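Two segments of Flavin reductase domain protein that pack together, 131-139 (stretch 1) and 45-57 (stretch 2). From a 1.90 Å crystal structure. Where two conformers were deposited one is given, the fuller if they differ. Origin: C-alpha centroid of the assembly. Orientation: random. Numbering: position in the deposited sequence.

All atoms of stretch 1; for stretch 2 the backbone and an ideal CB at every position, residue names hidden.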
# COMPACT_ATOMS: atom_id res chain seq x y z
N ASN A 131 -5.46 13.89 7.18
CA ASN A 131 -4.60 13.11 6.32
C ASN A 131 -4.87 13.44 4.88
O ASN A 131 -5.90 14.01 4.56
CB ASN A 131 -4.85 11.62 6.54
CG ASN A 131 -4.70 11.21 8.01
OD1 ASN A 131 -3.65 10.74 8.44
ND2 ASN A 131 -5.71 11.47 8.79
N ALA A 132 -3.92 13.09 4.02
CA ALA A 132 -4.05 13.31 2.58
C ALA A 132 -3.60 12.11 1.77
O ALA A 132 -2.69 11.37 2.16
CB ALA A 132 -3.17 14.58 2.17
N VAL A 133 -4.24 11.92 0.61
CA VAL A 133 -3.72 11.06 -0.43
C VAL A 133 -2.84 11.91 -1.37
O VAL A 133 -3.27 12.98 -1.83
CB VAL A 133 -4.87 10.42 -1.25
CG1 VAL A 133 -4.35 9.56 -2.42
CG2 VAL A 133 -5.87 9.65 -0.26
N VAL A 134 -1.62 11.46 -1.63
CA VAL A 134 -0.73 12.18 -2.52
C VAL A 134 -0.55 11.31 -3.77
O VAL A 134 -0.17 10.13 -3.63
CB VAL A 134 0.62 12.46 -1.89
CG1 VAL A 134 1.38 13.39 -2.77
CG2 VAL A 134 0.48 13.03 -0.44
N VAL A 135 -0.79 11.90 -4.95
CA VAL A 135 -0.63 11.28 -6.27
C VAL A 135 0.58 11.86 -6.98
O VAL A 135 0.69 13.07 -7.10
CB VAL A 135 -1.86 11.53 -7.18
CG1 VAL A 135 -1.67 10.85 -8.60
CG2 VAL A 135 -3.13 11.09 -6.50
N VAL A 136 1.48 11.00 -7.46
CA VAL A 136 2.79 11.45 -7.97
C VAL A 136 2.97 10.84 -9.35
O VAL A 136 2.72 9.65 -9.50
CB VAL A 136 3.85 10.93 -7.07
CG1 VAL A 136 5.18 11.46 -7.46
CG2 VAL A 136 3.50 11.30 -5.59
N GLU A 137 3.41 11.63 -10.31
CA GLU A 137 3.80 11.11 -11.62
C GLU A 137 5.33 11.01 -11.69
O GLU A 137 6.03 12.00 -11.45
CB GLU A 137 3.30 12.03 -12.74
CG GLU A 137 3.63 11.46 -14.15
CD GLU A 137 3.07 12.26 -15.32
OE1 GLU A 137 1.96 12.79 -15.22
OE2 GLU A 137 3.72 12.29 -16.38
N VAL A 138 5.82 9.85 -12.11
CA VAL A 138 7.23 9.52 -12.03
C VAL A 138 7.90 10.10 -13.27
O VAL A 138 7.41 9.93 -14.35
CB VAL A 138 7.43 7.99 -11.94
CG1 VAL A 138 8.88 7.59 -12.07
CG2 VAL A 138 6.87 7.49 -10.65
N VAL A 139 8.99 10.82 -13.07
CA VAL A 139 9.74 11.43 -14.17
C VAL A 139 11.16 10.91 -14.31
O VAL A 139 11.83 11.14 -15.34
CB VAL A 139 9.75 12.98 -14.07
CG1 VAL A 139 8.35 13.52 -14.23
CG2 VAL A 139 10.40 13.46 -12.75
N UNK A 45 1.80 1.40 -6.39
CA UNK A 45 1.63 1.67 -7.80
C UNK A 45 0.20 2.07 -8.17
O UNK A 45 -0.76 1.45 -7.69
CB UNK A 45 2.05 0.44 -8.61
N UNK A 46 0.06 3.10 -9.02
CA UNK A 46 -1.23 3.52 -9.57
C UNK A 46 -1.39 3.23 -11.05
O UNK A 46 -2.38 2.64 -11.48
CB UNK A 46 -1.43 5.02 -9.33
N UNK A 47 -0.42 3.63 -11.85
CA UNK A 47 -0.53 3.41 -13.29
C UNK A 47 0.82 3.24 -13.94
O UNK A 47 1.84 3.58 -13.38
CB UNK A 47 -1.28 4.57 -13.95
N UNK A 48 0.79 2.68 -15.13
CA UNK A 48 2.00 2.39 -15.89
C UNK A 48 2.30 3.46 -16.93
O UNK A 48 3.47 3.82 -17.13
CB UNK A 48 1.87 1.03 -16.57
N UNK A 49 1.26 3.96 -17.60
CA UNK A 49 1.44 4.98 -18.61
C UNK A 49 0.43 6.07 -18.42
O UNK A 49 -0.75 5.83 -18.57
CB UNK A 49 1.33 4.39 -20.02
N UNK A 50 0.87 7.25 -17.99
CA UNK A 50 2.17 7.50 -17.44
C UNK A 50 2.30 6.75 -16.11
O UNK A 50 1.28 6.30 -15.53
CB UNK A 50 2.40 9.00 -17.26
N UNK A 51 3.54 6.57 -15.66
CA UNK A 51 3.83 5.94 -14.40
C UNK A 51 3.46 6.84 -13.25
O UNK A 51 3.93 7.98 -13.19
CB UNK A 51 5.31 5.55 -14.32
N UNK A 52 2.65 6.30 -12.35
CA UNK A 52 2.26 7.03 -11.14
C UNK A 52 2.22 6.11 -9.92
O UNK A 52 1.96 4.94 -10.03
CB UNK A 52 0.89 7.69 -11.34
N UNK A 53 2.42 6.70 -8.75
CA UNK A 53 2.24 6.01 -7.50
C UNK A 53 1.50 6.93 -6.55
O UNK A 53 1.41 8.11 -6.80
CB UNK A 53 3.58 5.56 -6.91
N UNK A 54 0.97 6.34 -5.49
CA UNK A 54 0.24 7.06 -4.45
C UNK A 54 0.81 6.71 -3.09
O UNK A 54 1.37 5.64 -2.92
CB UNK A 54 -1.25 6.74 -4.50
N UNK A 55 0.68 7.62 -2.13
CA UNK A 55 0.84 7.30 -0.72
C UNK A 55 -0.08 8.19 0.11
O UNK A 55 -0.63 9.19 -0.39
CB UNK A 55 2.30 7.47 -0.28
N UNK A 56 -0.24 7.82 1.37
CA UNK A 56 -1.01 8.59 2.32
C UNK A 56 -0.10 9.15 3.41
O UNK A 56 0.92 8.54 3.77
CB UNK A 56 -2.12 7.73 2.93
N UNK A 57 -0.47 10.32 3.93
CA UNK A 57 0.24 10.85 5.08
C UNK A 57 -0.63 11.74 5.90
O UNK A 57 -1.68 12.18 5.44
CB UNK A 57 1.49 11.61 4.64

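Positions 45, 47, 48 and 49 have nothing of stretch 1 within 5.5 Å of their ideal CB, so the contact sets no preference there; the deposited residues are Ser45, Ser47, Ala48 and Gln49. Position 46 has an equally empty CB environment, but its CA-to-CB bond points toward stretch 1, so a long apolar side chain could reach the valines. It is Leu46, whose CD2 lies 3.9 Å from CG1 of Val135.

At position 50 the peptide bond before the residue is cis and phi is -66°, a combination that strongly favours proline. The ideal CB is 3.7 Å from Glu137 OE2, at the fringe of the contact. The residue is Pro50; Ser47 OG donates a hydrogen bond to its O (2.5 Å), closing the turn within the stretch.

Position 51 has phi -72°, and its N has no acceptor in stretch 1, so proline is permitted among small or medium apolar residues beside Val138, whose CB is 4.0 Å from the ideal CB. Pro51 is found. Its carbonyl O accepts from Val138 N at 2.9 Å with a nearly linear N-H...O angle of 176°.

Position 52 pairs with Glu137 in a non-hydrogen-bonded bridge, CA to CA 4.4 Å, with both side chains on the same face of the sheet. A carboxylate there invites lysine or arginine, though a polar neutral chain would also fit. Arg52 is deposited: its NH1 forms a salt bridge with Glu137 OE1 at 3.5 Å, long for such a pair, and OE1 lies near the guanidinium plane, at its edge.

Position 53 projects to the opposite face, shared with Val136. Its ideal CB is 5.3 Å from Val138 CG2, leaving room for a large apolar or aromatic chain that turns back over the valines. Phe53 does so with chi1 p (65°): Val136 CB sits 3.9 Å from the ring centroid, 15° off the normal, while Val138 CG2 approaches the ring edge, 3.7 Å from CD1.

Position 54 returns to the face of Val133 and Val135, with its ideal CB 4.7 Å from Val133 CG1. A beta-branched residue such as valine, isoleucine or threonine suits this extended backbone. Thr54 places CG2 4.3 Å from Val135 CG2.

Position 55 repeats the logic of 53 beside Val134, and again a large apolar residue would suit. Phe55, chi1 p (63°), lays its ring face against Val134 CB, 3.8 Å from the centroid, with Val136 CG2 4.0 Å from CE1 at the edge. Its backbone exchanges two hydrogen bonds with Val134: N to O at 3.0 Å, and O from N at 2.8 Å.

At position 56 the ideal CB is 5.0 Å from Val133 CA, and polar or apolar chains are both plausible. Asn56 brings OD1 to 3.4 Å from Val133 CG2.

Position 57 faces the side of Ala132 and Val134, where the small alanine leaves space for a long, flexible apolar chain. Met57, modelled as selenomethionine, sets CG 4.4 Å from Val134 CG2.

Stretch 2 (45-57) SLSAQPPRFTFNM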
# COMPACT_ATOMS: atom_id res chain seq x y z
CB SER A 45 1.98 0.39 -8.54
OG SER A 45 2.08 0.70 -9.89
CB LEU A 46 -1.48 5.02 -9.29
CG LEU A 46 -2.73 5.71 -9.89
CD1 LEU A 46 -4.06 5.02 -9.52
CD2 LEU A 46 -2.71 7.15 -9.46
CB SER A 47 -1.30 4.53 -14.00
OG SER A 47 -0.58 5.74 -13.95
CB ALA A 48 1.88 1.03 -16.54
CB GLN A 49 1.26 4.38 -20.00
CG GLN A 49 2.39 3.44 -20.42
CD GLN A 49 1.97 2.41 -21.46
OE1 GLN A 49 0.97 1.69 -21.29
NE2 GLN A 49 2.76 2.30 -22.53
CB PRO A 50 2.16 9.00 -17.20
CG PRO A 50 0.70 9.30 -16.95
CD PRO A 50 0.04 8.47 -17.97
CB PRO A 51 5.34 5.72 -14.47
CG PRO A 51 5.86 6.68 -15.46
CD PRO A 51 4.76 6.92 -16.42
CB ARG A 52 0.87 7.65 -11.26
CG ARG A 52 0.54 8.40 -12.54
CD ARG A 52 -0.77 9.12 -12.34
NE ARG A 52 -1.69 9.00 -13.47
CZ ARG A 52 -1.68 9.79 -14.53
NH1 ARG A 52 -0.79 10.77 -14.65
NH2 ARG A 52 -2.56 9.61 -15.49
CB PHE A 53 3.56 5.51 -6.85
CG PHE A 53 4.52 6.60 -6.41
CD1 PHE A 53 5.48 7.08 -7.27
CD2 PHE A 53 4.54 7.05 -5.09
CE1 PHE A 53 6.39 8.03 -6.87
CE2 PHE A 53 5.43 8.03 -4.71
CZ PHE A 53 6.35 8.50 -5.59
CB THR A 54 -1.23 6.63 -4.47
OG1 THR A 54 -1.30 5.21 -4.42
CG2 THR A 54 -1.90 7.09 -5.73
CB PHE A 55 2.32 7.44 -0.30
CG PHE A 55 2.85 8.83 -0.41
CD1 PHE A 55 3.30 9.32 -1.62
CD2 PHE A 55 2.89 9.69 0.71
CE1 PHE A 55 3.82 10.61 -1.71
CE2 PHE A 55 3.37 10.97 0.59
CZ PHE A 55 3.82 11.43 -0.62
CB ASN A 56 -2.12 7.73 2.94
CG ASN A 56 -3.07 7.12 1.90
OD1 ASN A 56 -3.26 7.68 0.82
ND2 ASN A 56 -3.64 5.95 2.21
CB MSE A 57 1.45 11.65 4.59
CG MSE A 57 1.10 12.92 3.89
SE MSE A 57 2.72 13.82 3.28
CE MSE A 57 3.67 14.24 4.92
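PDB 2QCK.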